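Local coordinates for sugar ABC transporter substrate-binding protein, BlMnBP1 (Bifidobacterium animalis subsp. lactis ATCC 27673, PDB 6I5R) that binds mannobiose and probably delivers manno-oligosaccharides released from beta-mannan to the membrane components of an ABC transporter for uptake, at residues Thr192-Asp197 and Asp413-Ala418; Tyr248-Val251 and Tyr255-Glu258; Arg421-Thr424 and Asp430-Asn433; Gln205-Asn210 and Ala242-Leu247; Leu180-Glu183 and Val188-Tyr191. All blocks are in the same frame, centred on the assembly; numbering follows the deposited sequence.

Interaction 1. Residues Thr192-Asp197 and Asp413-Ala418; sequences TNFVED and DIVVDA. With ZN (zinc ion), chain G; ZN (zinc ion), chain L.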
# COMPACT_ATOMS: atom_id res chain seq x y z
N THR A 192 -11.52 -12.70 1.29
CA THR A 192 -10.08 -12.67 1.43
C THR A 192 -9.36 -12.18 0.18
O THR A 192 -8.24 -11.71 0.31
CB THR A 192 -9.50 -14.05 1.74
OG1 THR A 192 -9.79 -14.93 0.64
CG2 THR A 192 -10.04 -14.62 3.01
N ASN A 193 -9.98 -12.29 -1.00
CA ASN A 193 -9.28 -12.08 -2.28
C ASN A 193 -7.97 -12.86 -2.29
O ASN A 193 -6.94 -12.39 -2.77
CB ASN A 193 -9.05 -10.60 -2.55
CG ASN A 193 -10.20 -9.97 -3.32
OD1 ASN A 193 -10.56 -10.46 -4.39
ND2 ASN A 193 -10.81 -8.92 -2.76
N PHE A 194 -8.05 -14.09 -1.79
CA PHE A 194 -6.91 -14.99 -1.74
C PHE A 194 -6.14 -15.02 -3.06
O PHE A 194 -4.91 -15.07 -3.07
CB PHE A 194 -7.43 -16.40 -1.37
CG PHE A 194 -6.41 -17.48 -1.44
CD1 PHE A 194 -6.16 -18.15 -2.64
CD2 PHE A 194 -5.74 -17.89 -0.30
CE1 PHE A 194 -5.23 -19.17 -2.69
CE2 PHE A 194 -4.81 -18.91 -0.35
CZ PHE A 194 -4.56 -19.55 -1.57
N VAL A 195 -6.85 -14.95 -4.19
CA VAL A 195 -6.18 -15.23 -5.45
C VAL A 195 -5.22 -14.11 -5.83
O VAL A 195 -4.24 -14.34 -6.54
CB VAL A 195 -7.19 -15.51 -6.58
CG1 VAL A 195 -6.58 -15.32 -7.99
CG2 VAL A 195 -7.75 -16.92 -6.45
N GLU A 196 -5.48 -12.88 -5.38
CA GLU A 196 -4.59 -11.76 -5.66
C GLU A 196 -3.46 -11.75 -4.64
O GLU A 196 -3.67 -11.50 -3.44
CB GLU A 196 -5.36 -10.44 -5.62
CG GLU A 196 -6.46 -10.31 -6.63
CD GLU A 196 -5.99 -10.37 -8.08
OE1 GLU A 196 -5.03 -9.67 -8.46
OE2 GLU A 196 -6.60 -11.12 -8.85
N ASP A 197 -2.25 -12.01 -5.10
CA ASP A 197 -1.12 -12.00 -4.19
C ASP A 197 -1.03 -10.68 -3.42
O ASP A 197 -0.74 -10.67 -2.22
CB ASP A 197 0.19 -12.27 -4.95
CG ASP A 197 0.32 -13.73 -5.33
OD1 ASP A 197 -0.73 -14.36 -5.56
OD2 ASP A 197 1.46 -14.26 -5.34
N ASP A 413 -0.70 -18.99 2.83
CA ASP A 413 -0.49 -20.17 3.65
C ASP A 413 -1.30 -20.08 4.94
O ASP A 413 -1.86 -21.08 5.40
CB ASP A 413 0.99 -20.34 3.96
CG ASP A 413 1.30 -21.67 4.62
OD1 ASP A 413 0.79 -22.68 4.11
OD2 ASP A 413 2.08 -21.69 5.63
N ILE A 414 -1.42 -18.88 5.52
CA ILE A 414 -2.29 -18.72 6.67
C ILE A 414 -3.70 -19.18 6.33
O ILE A 414 -4.34 -19.94 7.07
CB ILE A 414 -2.29 -17.27 7.18
CG1 ILE A 414 -0.91 -16.88 7.69
CG2 ILE A 414 -3.32 -17.11 8.29
CD1 ILE A 414 -0.76 -15.44 8.12
N VAL A 415 -4.23 -18.71 5.20
CA VAL A 415 -5.58 -19.08 4.79
C VAL A 415 -5.68 -20.58 4.58
O VAL A 415 -6.64 -21.23 5.01
CB VAL A 415 -5.97 -18.31 3.51
CG1 VAL A 415 -7.33 -18.81 2.94
CG2 VAL A 415 -6.00 -16.82 3.75
N VAL A 416 -4.69 -21.15 3.90
CA VAL A 416 -4.71 -22.58 3.62
C VAL A 416 -4.69 -23.36 4.92
O VAL A 416 -5.44 -24.32 5.10
CB VAL A 416 -3.52 -22.98 2.73
CG1 VAL A 416 -3.43 -24.46 2.67
CG2 VAL A 416 -3.64 -22.43 1.33
N ASP A 417 -3.79 -22.98 5.83
CA ASP A 417 -3.59 -23.74 7.07
C ASP A 417 -4.81 -23.63 7.96
O ASP A 417 -5.24 -24.62 8.58
CB ASP A 417 -2.33 -23.27 7.81
CG ASP A 417 -1.05 -23.64 7.10
OD1 ASP A 417 -1.15 -24.22 6.01
OD2 ASP A 417 0.04 -23.31 7.60
N ALA A 418 -5.42 -22.44 7.99
CA ALA A 418 -6.58 -22.22 8.83
C ALA A 418 -7.79 -22.97 8.27
O ALA A 418 -8.57 -23.54 9.04
CB ALA A 418 -6.85 -20.73 8.96
ZN ZN G . -0.75 -16.08 -6.83
ZN ZN L . -3.78 -10.09 -10.25
O HOH W 1 -2.73 -16.38 -6.36
O HOH W 2 -5.00 -12.25 -10.73
O HOH W 3 0.13 -17.26 -5.32
O HOH W 4 -4.29 -8.78 -11.16
O HOH W 5 -2.41 -9.12 -9.60
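A single aromatic ring, that of Phe194, makes all the close contacts by which the loop 192-197 meets helix 409-420. Its CD2 lies 3.7 Å from Val415 CG1, and its CE2 approaches Val416 CG2 at 4.1 Å; both methyls come up to the ring at a slant. With CG turned anti to the backbone N (chi1 173°), the ring is thrown out of the loop toward two successive residues of the helix. Tyr260 meets the Phe194 ring as a further neighbour, and Met200 touches both Phe194 and Val415. Replacing Phe194 by a serine would probably open a gap between loop and helix and take from Val415 CG1 and Val416 CG2 the Phe194 ring they rest against. The backbone beneath is shaped by an ST turn, in which Phe194 N donates to Thr192 OG1 at 3.1 Å, and by a type I beta turn closed by Glu196 N to Asn193 O at 3.0 Å. Glu196 then takes the N-cap position of helix 197-201. Further along, Glu196 OE1 binds one zinc ion at 2.2 Å and Asp197 OD1 binds another at 2.1 Å. A water on the second ion also donates to Val195 O. Glu196 OE1 accepts from NE1 of Trp198, a residue of the glycan pocket, while Asp197 OD2 forms a salt bridge with Lys409.

Interaction 2. Residues Tyr248-Val251 and Tyr255-Glu258; sequences YDAV and YTEE
Tyr255 N donates to Ala250 O at 2.8 Å with an N-H...O angle of 148°, the donor lying nearly along the C=O axis (176°), so the chain leaving helix 239-252 is bound back onto its last turn by a bond from the residue five positions on. The same carbonyl oxygen is also approached by Tyr255 CB, 3.3 Å from Ala250 O, before the phenol leads off to helix 171-184, where it touches Gln175, Leu178 and Lys179. Thr256 supplies most of the side-chain contact. Its CG2 rests 3.8 Å from Val251 CG2 and, more loosely, 4.1 Å from Ala250 CB, while its OG1 stands 3.7 Å from Val251 CA. A chi1 of 60° puts OG1 between the backbone N and the carbonyl carbon; from there it reaches a water at 2.6 Å from Thr256 OG1. That water donates in turn to Val251 O at 3.0 Å, giving a carbonyl of the final helical turn a solvent partner as well as linking the two segments. Val251 also packs against Ala418 and Ala419 of helix 409-420, and the Tyr255 backbone pairs with Leu190. The bond from the residue five places on to a carbonyl in the closing turn is the 6-to-1 link found in Schellman-type helix ends, and the arrangement is consistent with such a C-terminal cap on helix 239-252.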
# COMPACT_ATOMS: atom_id res chain seq x y z
N TYR A 248 -6.42 -15.54 10.31
CA TYR A 248 -6.51 -16.96 10.62
C TYR A 248 -7.88 -17.30 11.22
O TYR A 248 -8.56 -18.22 10.77
CB TYR A 248 -5.40 -17.38 11.61
CG TYR A 248 -5.39 -18.86 11.90
CD1 TYR A 248 -6.31 -19.43 12.78
CD2 TYR A 248 -4.49 -19.71 11.28
CE1 TYR A 248 -6.34 -20.77 13.02
CE2 TYR A 248 -4.49 -21.08 11.54
CZ TYR A 248 -5.44 -21.60 12.41
OH TYR A 248 -5.49 -22.94 12.69
N ASP A 249 -8.29 -16.54 12.23
CA ASP A 249 -9.54 -16.87 12.93
C ASP A 249 -10.74 -16.68 12.03
O ASP A 249 -11.70 -17.46 12.09
CB ASP A 249 -9.69 -15.98 14.17
CG ASP A 249 -8.81 -16.42 15.31
OD1 ASP A 249 -8.23 -17.53 15.23
OD2 ASP A 249 -8.69 -15.63 16.27
N ALA A 250 -10.74 -15.62 11.22
CA ALA A 250 -11.88 -15.38 10.34
C ALA A 250 -12.09 -16.55 9.38
O ALA A 250 -13.23 -16.92 9.09
CB ALA A 250 -11.65 -14.09 9.55
N VAL A 251 -10.99 -17.13 8.87
CA VAL A 251 -11.09 -18.29 7.99
C VAL A 251 -11.49 -19.54 8.77
O VAL A 251 -12.34 -20.33 8.34
CB VAL A 251 -9.76 -18.50 7.24
CG1 VAL A 251 -9.81 -19.76 6.37
CG2 VAL A 251 -9.43 -17.27 6.39
N TYR A 255 -15.93 -17.62 8.53
CA TYR A 255 -16.47 -16.30 8.26
C TYR A 255 -15.93 -15.70 6.96
O TYR A 255 -16.07 -14.48 6.76
CB TYR A 255 -16.15 -15.32 9.39
CG TYR A 255 -16.64 -15.73 10.76
CD1 TYR A 255 -17.73 -16.57 10.90
CD2 TYR A 255 -16.01 -15.27 11.90
CE1 TYR A 255 -18.17 -16.97 12.15
CE2 TYR A 255 -16.46 -15.65 13.15
CZ TYR A 255 -17.55 -16.51 13.27
OH TYR A 255 -18.03 -16.94 14.49
N THR A 256 -15.27 -16.49 6.11
CA THR A 256 -14.79 -16.02 4.81
C THR A 256 -15.50 -16.79 3.69
O THR A 256 -16.37 -17.63 3.94
CB THR A 256 -13.26 -16.15 4.68
OG1 THR A 256 -12.88 -17.52 4.82
CG2 THR A 256 -12.60 -15.34 5.74
N GLU A 257 -15.13 -16.47 2.46
CA GLU A 257 -15.80 -17.06 1.31
C GLU A 257 -15.66 -18.58 1.33
O GLU A 257 -14.72 -19.13 1.91
CB GLU A 257 -15.25 -16.50 -0.01
CG GLU A 257 -13.80 -16.87 -0.34
CD GLU A 257 -12.77 -16.10 0.47
OE1 GLU A 257 -13.12 -15.03 1.02
OE2 GLU A 257 -11.61 -16.59 0.56
N GLU A 258 -16.63 -19.24 0.71
CA GLU A 258 -16.66 -20.70 0.71
C GLU A 258 -15.38 -21.27 0.12
O GLU A 258 -14.83 -22.26 0.61
CB GLU A 258 -17.89 -21.22 -0.06
CG GLU A 258 -17.75 -22.73 -0.39
CD GLU A 258 -19.03 -23.55 -0.05
OE1 GLU A 258 -20.16 -22.97 0.07
OE2 GLU A 258 -18.92 -24.80 0.08
O HOH W 6 -14.07 -19.41 6.10

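Interaction 3. Residues Arg421-Thr424 and Asp430-Asn433; sequences RTRT and DEWN. With ZN (zinc ion), chain E.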
# COMPACT_ATOMS: atom_id res chain seq x y z
N ARG A 421 -7.02 -26.77 8.77
CA ARG A 421 -6.69 -27.12 10.16
C ARG A 421 -5.37 -27.89 10.26
O ARG A 421 -5.20 -28.79 11.08
CB ARG A 421 -7.83 -27.91 10.83
CG ARG A 421 -9.18 -27.17 10.89
CD ARG A 421 -10.36 -28.00 11.45
NE ARG A 421 -11.12 -28.63 10.38
CZ ARG A 421 -12.20 -28.12 9.79
NH1 ARG A 421 -12.73 -26.94 10.16
NH2 ARG A 421 -12.77 -28.81 8.82
N THR A 422 -4.41 -27.54 9.41
CA THR A 422 -3.12 -28.23 9.43
C THR A 422 -2.22 -27.70 10.54
O THR A 422 -1.38 -28.44 11.06
CB THR A 422 -2.43 -28.10 8.07
OG1 THR A 422 -2.18 -26.72 7.79
CG2 THR A 422 -3.28 -28.69 7.00
N ARG A 423 -2.39 -26.44 10.90
CA ARG A 423 -1.51 -25.75 11.83
C ARG A 423 -2.33 -24.70 12.55
O ARG A 423 -3.25 -24.13 11.96
CB ARG A 423 -0.35 -25.02 11.16
CG ARG A 423 0.77 -25.89 10.66
CD ARG A 423 2.06 -25.10 10.48
NE ARG A 423 2.05 -24.21 9.32
CZ ARG A 423 3.08 -23.45 9.00
NH1 ARG A 423 4.16 -23.47 9.76
NH2 ARG A 423 3.04 -22.66 7.93
N THR A 424 -1.94 -24.40 13.78
CA THR A 424 -2.49 -23.26 14.52
C THR A 424 -1.76 -21.97 14.13
O THR A 424 -0.66 -22.00 13.57
CB THR A 424 -2.34 -23.45 16.03
OG1 THR A 424 -0.95 -23.43 16.38
CG2 THR A 424 -3.01 -24.75 16.48
N ASP A 430 5.43 -19.25 14.84
CA ASP A 430 6.69 -19.82 15.29
C ASP A 430 7.61 -20.13 14.11
O ASP A 430 8.81 -19.86 14.19
CB ASP A 430 6.45 -21.09 16.11
CG ASP A 430 7.73 -21.66 16.70
OD1 ASP A 430 8.51 -20.90 17.32
OD2 ASP A 430 7.93 -22.87 16.54
N GLU A 431 7.07 -20.68 13.02
CA GLU A 431 7.89 -20.90 11.82
C GLU A 431 8.50 -19.59 11.34
O GLU A 431 9.71 -19.51 11.07
CB GLU A 431 7.08 -21.55 10.70
CG GLU A 431 7.97 -22.03 9.54
CD GLU A 431 7.22 -22.28 8.23
OE1 GLU A 431 5.99 -22.06 8.10
OE2 GLU A 431 7.89 -22.73 7.28
N TRP A 432 7.69 -18.54 11.20
CA TRP A 432 8.23 -17.26 10.77
C TRP A 432 9.28 -16.73 11.75
O TRP A 432 10.30 -16.18 11.34
CB TRP A 432 7.12 -16.23 10.60
CG TRP A 432 6.03 -16.52 9.61
CD1 TRP A 432 5.76 -17.70 8.97
CD2 TRP A 432 5.04 -15.58 9.14
NE1 TRP A 432 4.67 -17.55 8.15
CE2 TRP A 432 4.21 -16.27 8.24
CE3 TRP A 432 4.78 -14.23 9.42
CZ2 TRP A 432 3.13 -15.65 7.62
CZ3 TRP A 432 3.72 -13.62 8.80
CH2 TRP A 432 2.91 -14.32 7.91
N ASN A 433 9.01 -16.83 13.06
CA ASN A 433 9.95 -16.28 14.03
C ASN A 433 11.33 -16.91 13.89
O ASN A 433 12.35 -16.23 14.06
CB ASN A 433 9.42 -16.49 15.45
CG ASN A 433 8.42 -15.43 15.85
OD1 ASN A 433 8.50 -14.29 15.40
ND2 ASN A 433 7.47 -15.80 16.70
ZN ZN E . 6.90 -22.27 5.63
O HOH W 7 3.72 -19.82 6.36
O HOH W 8 8.32 -22.66 4.14
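The guanidinium of Arg423 receives Glu431 OE1 at its edge, close to its own plane, whereas the carboxylate is turned by 63° against it; in the indole of Trp432 a water sits in plane at the edge. Both terminal nitrogens of the arginine converge on the one oxygen: NH1 at 2.8 Å and NH2 at 3.0 Å from Glu431 OE1. They arrive from the same face of the carboxylate, NH1 from well above its plane (50° out), NH2 nearly in line with the C-O bond. A bend at chi3 of -74° turns the arginine's end across the extended glutamate. The salt bridge spans the turn of a helical hairpin, between the loop that follows helix 409-420 and the second turn of helix 425-443. Arg421 leaves the first helix with positive phi, and Thr424 is the N-cap of the second. The strongest partner of Arg423 is Asp413, bridged by NH2, and NE is bridged to Asp417, so three acidic residues share one guanidinium and probably fix its rotation. Glu431 is shared too: OE2, the nearer ligand, binds a zinc ion at 2.0 Å and accepts from Lys435, while OE1 lies 2.6 Å from the same ion, so the metal would probably polarise the carboxylate. The edge water accepts from Trp432 NE1 at 3.0 Å and, weakly, from Arg423 NH2 at 3.3 Å. The indole meets Tyr244 and Phe229 edge-to-face.

Interaction 4. Residues Gln205-Asn210 and Ala242-Leu247; sequences QYIAGN and AVYKTL
Ile207 and Val243 meet where the turn leading into helix 209-212 leans on helix 239-252, in the buried core of one lobe of the binding protein. The branch methyl of Ile207 is the central atom: CG2 lies 3.9 Å from Val243 CB and 3.6 Å from Tyr244 CZ. Since Ile207 CG1 occupies the place between backbone N and carbonyl carbon (chi1 62°), CG2 is directed at the helix, and CD1 still reaches Tyr244 OH at 3.6 Å. The isoleucine comes to the phenol at a slant. Beside it, Tyr206 CB touches Val243 CG1 at 3.9 Å, and Val243 CG2 lies 3.8 Å from Tyr206 O. The tyrosine hydroxyls find their partners elsewhere, Tyr206 OH with Gly151 O and Tyr244 OH with Asp204 OD1. With a phenylalanine in place of Tyr244, Asp204 OD1 would probably lose its hydroxyl partner and Ile207 CD1 a contact at the phenol end. Tyr244 also touches Ile411 and Ile414 of helix 409-420. The contact is apolar packing of a turn on a helix inside one lobe of the two-lobed alpha/beta fold of extracellular solute-binding proteins.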
# COMPACT_ATOMS: atom_id res chain seq x y z
N GLN A 205 0.51 -4.66 5.98
CA GLN A 205 0.43 -3.22 6.14
C GLN A 205 -0.11 -2.81 7.50
O GLN A 205 -0.09 -1.62 7.81
CB GLN A 205 -0.47 -2.64 5.06
CG GLN A 205 0.11 -2.84 3.66
CD GLN A 205 -0.81 -2.39 2.55
OE1 GLN A 205 -1.92 -1.91 2.79
NE2 GLN A 205 -0.36 -2.56 1.30
N TYR A 206 -0.55 -3.77 8.30
CA TYR A 206 -1.19 -3.46 9.58
C TYR A 206 -0.34 -3.78 10.79
O TYR A 206 -0.72 -3.42 11.91
CB TYR A 206 -2.51 -4.24 9.70
CG TYR A 206 -3.43 -3.92 8.57
CD1 TYR A 206 -3.26 -4.52 7.34
CD2 TYR A 206 -4.42 -2.99 8.72
CE1 TYR A 206 -4.06 -4.20 6.28
CE2 TYR A 206 -5.23 -2.67 7.66
CZ TYR A 206 -5.06 -3.29 6.44
OH TYR A 206 -5.87 -2.94 5.37
N ILE A 207 0.79 -4.46 10.60
CA ILE A 207 1.41 -5.12 11.73
C ILE A 207 2.36 -4.24 12.53
O ILE A 207 2.83 -4.67 13.59
CB ILE A 207 2.20 -6.36 11.29
CG1 ILE A 207 3.33 -5.97 10.34
CG2 ILE A 207 1.28 -7.36 10.61
CD1 ILE A 207 4.49 -6.96 10.32
N ALA A 208 2.67 -3.03 12.05
CA ALA A 208 3.64 -2.16 12.70
C ALA A 208 2.90 -1.04 13.38
O ALA A 208 2.37 -1.23 14.50
CB ALA A 208 4.69 -1.71 11.67
N GLY A 209 2.83 0.15 12.81
CA GLY A 209 2.19 1.25 13.50
C GLY A 209 0.76 0.95 13.93
O GLY A 209 0.34 1.34 15.02
N ASN A 210 -0.02 0.28 13.06
CA ASN A 210 -1.41 0.03 13.39
C ASN A 210 -1.54 -0.89 14.58
O ASN A 210 -2.46 -0.73 15.39
CB ASN A 210 -2.16 -0.60 12.23
CG ASN A 210 -2.47 0.37 11.17
OD1 ASN A 210 -1.59 1.09 10.71
ND2 ASN A 210 -3.75 0.45 10.81
N ALA A 242 -1.53 -10.34 16.49
CA ALA A 242 -2.97 -10.14 16.52
C ALA A 242 -3.53 -9.90 15.13
O ALA A 242 -4.71 -10.14 14.89
CB ALA A 242 -3.34 -8.98 17.44
N VAL A 243 -2.71 -9.35 14.23
CA VAL A 243 -3.17 -9.09 12.88
C VAL A 243 -3.34 -10.38 12.12
O VAL A 243 -4.39 -10.66 11.54
CB VAL A 243 -2.18 -8.15 12.16
CG1 VAL A 243 -2.55 -7.97 10.69
CG2 VAL A 243 -2.10 -6.83 12.87
N TYR A 244 -2.29 -11.20 12.10
CA TYR A 244 -2.35 -12.45 11.35
C TYR A 244 -3.35 -13.41 11.95
O TYR A 244 -3.97 -14.17 11.20
CB TYR A 244 -0.97 -13.10 11.31
CG TYR A 244 0.07 -12.23 10.61
CD1 TYR A 244 -0.10 -11.85 9.29
CD2 TYR A 244 1.18 -11.77 11.28
CE1 TYR A 244 0.83 -11.05 8.66
CE2 TYR A 244 2.10 -10.96 10.66
CZ TYR A 244 1.93 -10.63 9.35
OH TYR A 244 2.89 -9.83 8.74
N LYS A 245 -3.52 -13.40 13.27
CA LYS A 245 -4.55 -14.22 13.89
C LYS A 245 -5.95 -13.73 13.52
O LYS A 245 -6.89 -14.52 13.52
CB LYS A 245 -4.37 -14.22 15.41
CG LYS A 245 -5.42 -15.02 16.18
CD LYS A 245 -5.04 -15.05 17.66
CE LYS A 245 -5.71 -16.23 18.41
NZ LYS A 245 -7.19 -16.06 18.45
N THR A 246 -6.11 -12.45 13.25
CA THR A 246 -7.40 -11.98 12.75
C THR A 246 -7.77 -12.70 11.46
O THR A 246 -8.89 -13.20 11.31
CB THR A 246 -7.35 -10.47 12.52
OG1 THR A 246 -7.21 -9.80 13.78
CG2 THR A 246 -8.62 -10.01 11.82
N LEU A 247 -6.84 -12.75 10.51
CA LEU A 247 -7.13 -13.46 9.27
C LEU A 247 -7.33 -14.94 9.54
O LEU A 247 -8.29 -15.55 9.04
CB LEU A 247 -6.00 -13.26 8.26
CG LEU A 247 -6.13 -14.08 6.99
CD1 LEU A 247 -7.34 -13.71 6.20
CD2 LEU A 247 -4.87 -13.85 6.15

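Interaction 5. Residues Leu180-Glu183 and Val188-Tyr191; sequences LIKE and VPLY
Pro189, followed round its ring, lies against two successive residues of helix 171-184, Ile181 and Lys182. Its CB is 4.0 Å from Ile181 CG2. The next atom, CG, is the most engaged: it lies 3.9 Å from the same Ile181 CG2 and 3.8 Å from Lys182 CB. CD turns back toward the chain and is met by the lysine's methylene run, 4.2 Å from Lys182 CD. Even the backbone takes part, with Pro189 CA 3.8 Å from Ile181 CG2. In Ile181 it is the branch methyl that touches: CG1 is anti to the carbonyl carbon (chi1 -68°), which leaves CG2 turned to the proline. The contact joins the end of the helix to the short strand 188-190, which runs parallel to strand 277-283, an alpha-to-beta connection within a lobe of the solute-binding fold. The chain turns a corner at Pro189, whose carbonyl accepts from Thr279 OG1, while the Val188 backbone pairs with Glu276 and Ala278. Ile181 also touches Val158, Phe159 and Ala162 of helix 156-162 and Ala278 of strand 277-283. Lys182 lies at the exposed margin: its chain bends at chi2 (66°), which lays the aliphatic part beside the proline ring, CD coming within 4.1 Å of Pro189 CG. Leu178, one turn earlier on the helix, touches the proline as well.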
# COMPACT_ATOMS: atom_id res chain seq x y z
N LEU A 180 -22.04 -12.24 13.75
CA LEU A 180 -23.36 -11.65 13.56
C LEU A 180 -23.70 -11.51 12.08
O LEU A 180 -24.84 -11.76 11.66
CB LEU A 180 -23.44 -10.27 14.24
CG LEU A 180 -23.44 -10.23 15.78
CD1 LEU A 180 -23.52 -8.80 16.30
CD2 LEU A 180 -24.61 -11.06 16.28
N ILE A 181 -22.72 -11.06 11.27
CA ILE A 181 -22.93 -10.93 9.84
C ILE A 181 -23.26 -12.29 9.24
O ILE A 181 -24.16 -12.42 8.40
CB ILE A 181 -21.68 -10.28 9.18
CG1 ILE A 181 -21.54 -8.82 9.63
CG2 ILE A 181 -21.74 -10.45 7.68
CD1 ILE A 181 -20.13 -8.24 9.53
N LYS A 182 -22.51 -13.31 9.64
CA LYS A 182 -22.73 -14.63 9.08
C LYS A 182 -24.12 -15.13 9.44
O LYS A 182 -24.82 -15.69 8.59
CB LYS A 182 -21.65 -15.57 9.61
CG LYS A 182 -21.68 -16.96 9.06
CD LYS A 182 -21.36 -16.99 7.61
CE LYS A 182 -21.49 -18.42 7.07
NZ LYS A 182 -21.36 -18.37 5.60
N GLU A 183 -24.55 -14.89 10.68
CA GLU A 183 -25.78 -15.52 11.13
C GLU A 183 -27.01 -14.74 10.71
O GLU A 183 -28.07 -15.34 10.49
CB GLU A 183 -25.76 -15.69 12.65
CG GLU A 183 -24.76 -16.73 13.04
CD GLU A 183 -24.73 -17.01 14.49
OE1 GLU A 183 -25.39 -16.28 15.24
OE2 GLU A 183 -24.03 -17.98 14.88
N VAL A 188 -20.88 -12.38 2.63
CA VAL A 188 -19.62 -12.98 3.08
C VAL A 188 -19.05 -12.04 4.14
O VAL A 188 -18.79 -10.86 3.83
CB VAL A 188 -18.64 -13.18 1.91
CG1 VAL A 188 -17.28 -13.64 2.42
CG2 VAL A 188 -19.20 -14.17 0.91
N PRO A 189 -18.83 -12.48 5.39
CA PRO A 189 -18.34 -11.52 6.40
C PRO A 189 -17.00 -10.89 6.07
O PRO A 189 -16.84 -9.68 6.19
CB PRO A 189 -18.27 -12.37 7.68
CG PRO A 189 -19.31 -13.48 7.46
CD PRO A 189 -19.28 -13.76 5.99
N LEU A 190 -16.02 -11.68 5.64
CA LEU A 190 -14.72 -11.15 5.24
C LEU A 190 -14.29 -11.88 3.98
O LEU A 190 -14.13 -13.10 3.99
CB LEU A 190 -13.69 -11.29 6.36
CG LEU A 190 -12.31 -10.65 6.15
CD1 LEU A 190 -11.64 -10.23 7.44
CD2 LEU A 190 -11.41 -11.64 5.40
N TYR A 191 -14.10 -11.13 2.89
CA TYR A 191 -13.70 -11.71 1.62
C TYR A 191 -12.20 -11.58 1.52
O TYR A 191 -11.66 -10.48 1.66
CB TYR A 191 -14.38 -10.99 0.47
CG TYR A 191 -14.31 -11.68 -0.85
CD1 TYR A 191 -15.22 -12.66 -1.19
CD2 TYR A 191 -13.36 -11.33 -1.79
CE1 TYR A 191 -15.17 -13.29 -2.42
CE2 TYR A 191 -13.31 -11.94 -3.01
CZ TYR A 191 -14.21 -12.93 -3.33
OH TYR A 191 -14.18 -13.54 -4.56

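Along the chain, interaction 5 closes first; 4 and then 2 follow, both on helix 239-252 and both within the long span between the segments of interaction 1, and interaction 3 comes last. Helix 409-420 brings the C-terminal region back against this earlier part: interaction 1 touches 2, 3 and 4, with centres about 10, 14 and 15 Å away. Interactions 2 and 5, centres about 9 Å apart, touch directly, whereas 3 and 5 lie about 25 Å apart without touching. Helices 239-252, 409-420 and 425-443 touch one another through these contacts, so the C-terminal helices are tied to the lobe whose segment 192-197 runs on into Trp198 of the mannobiose pocket.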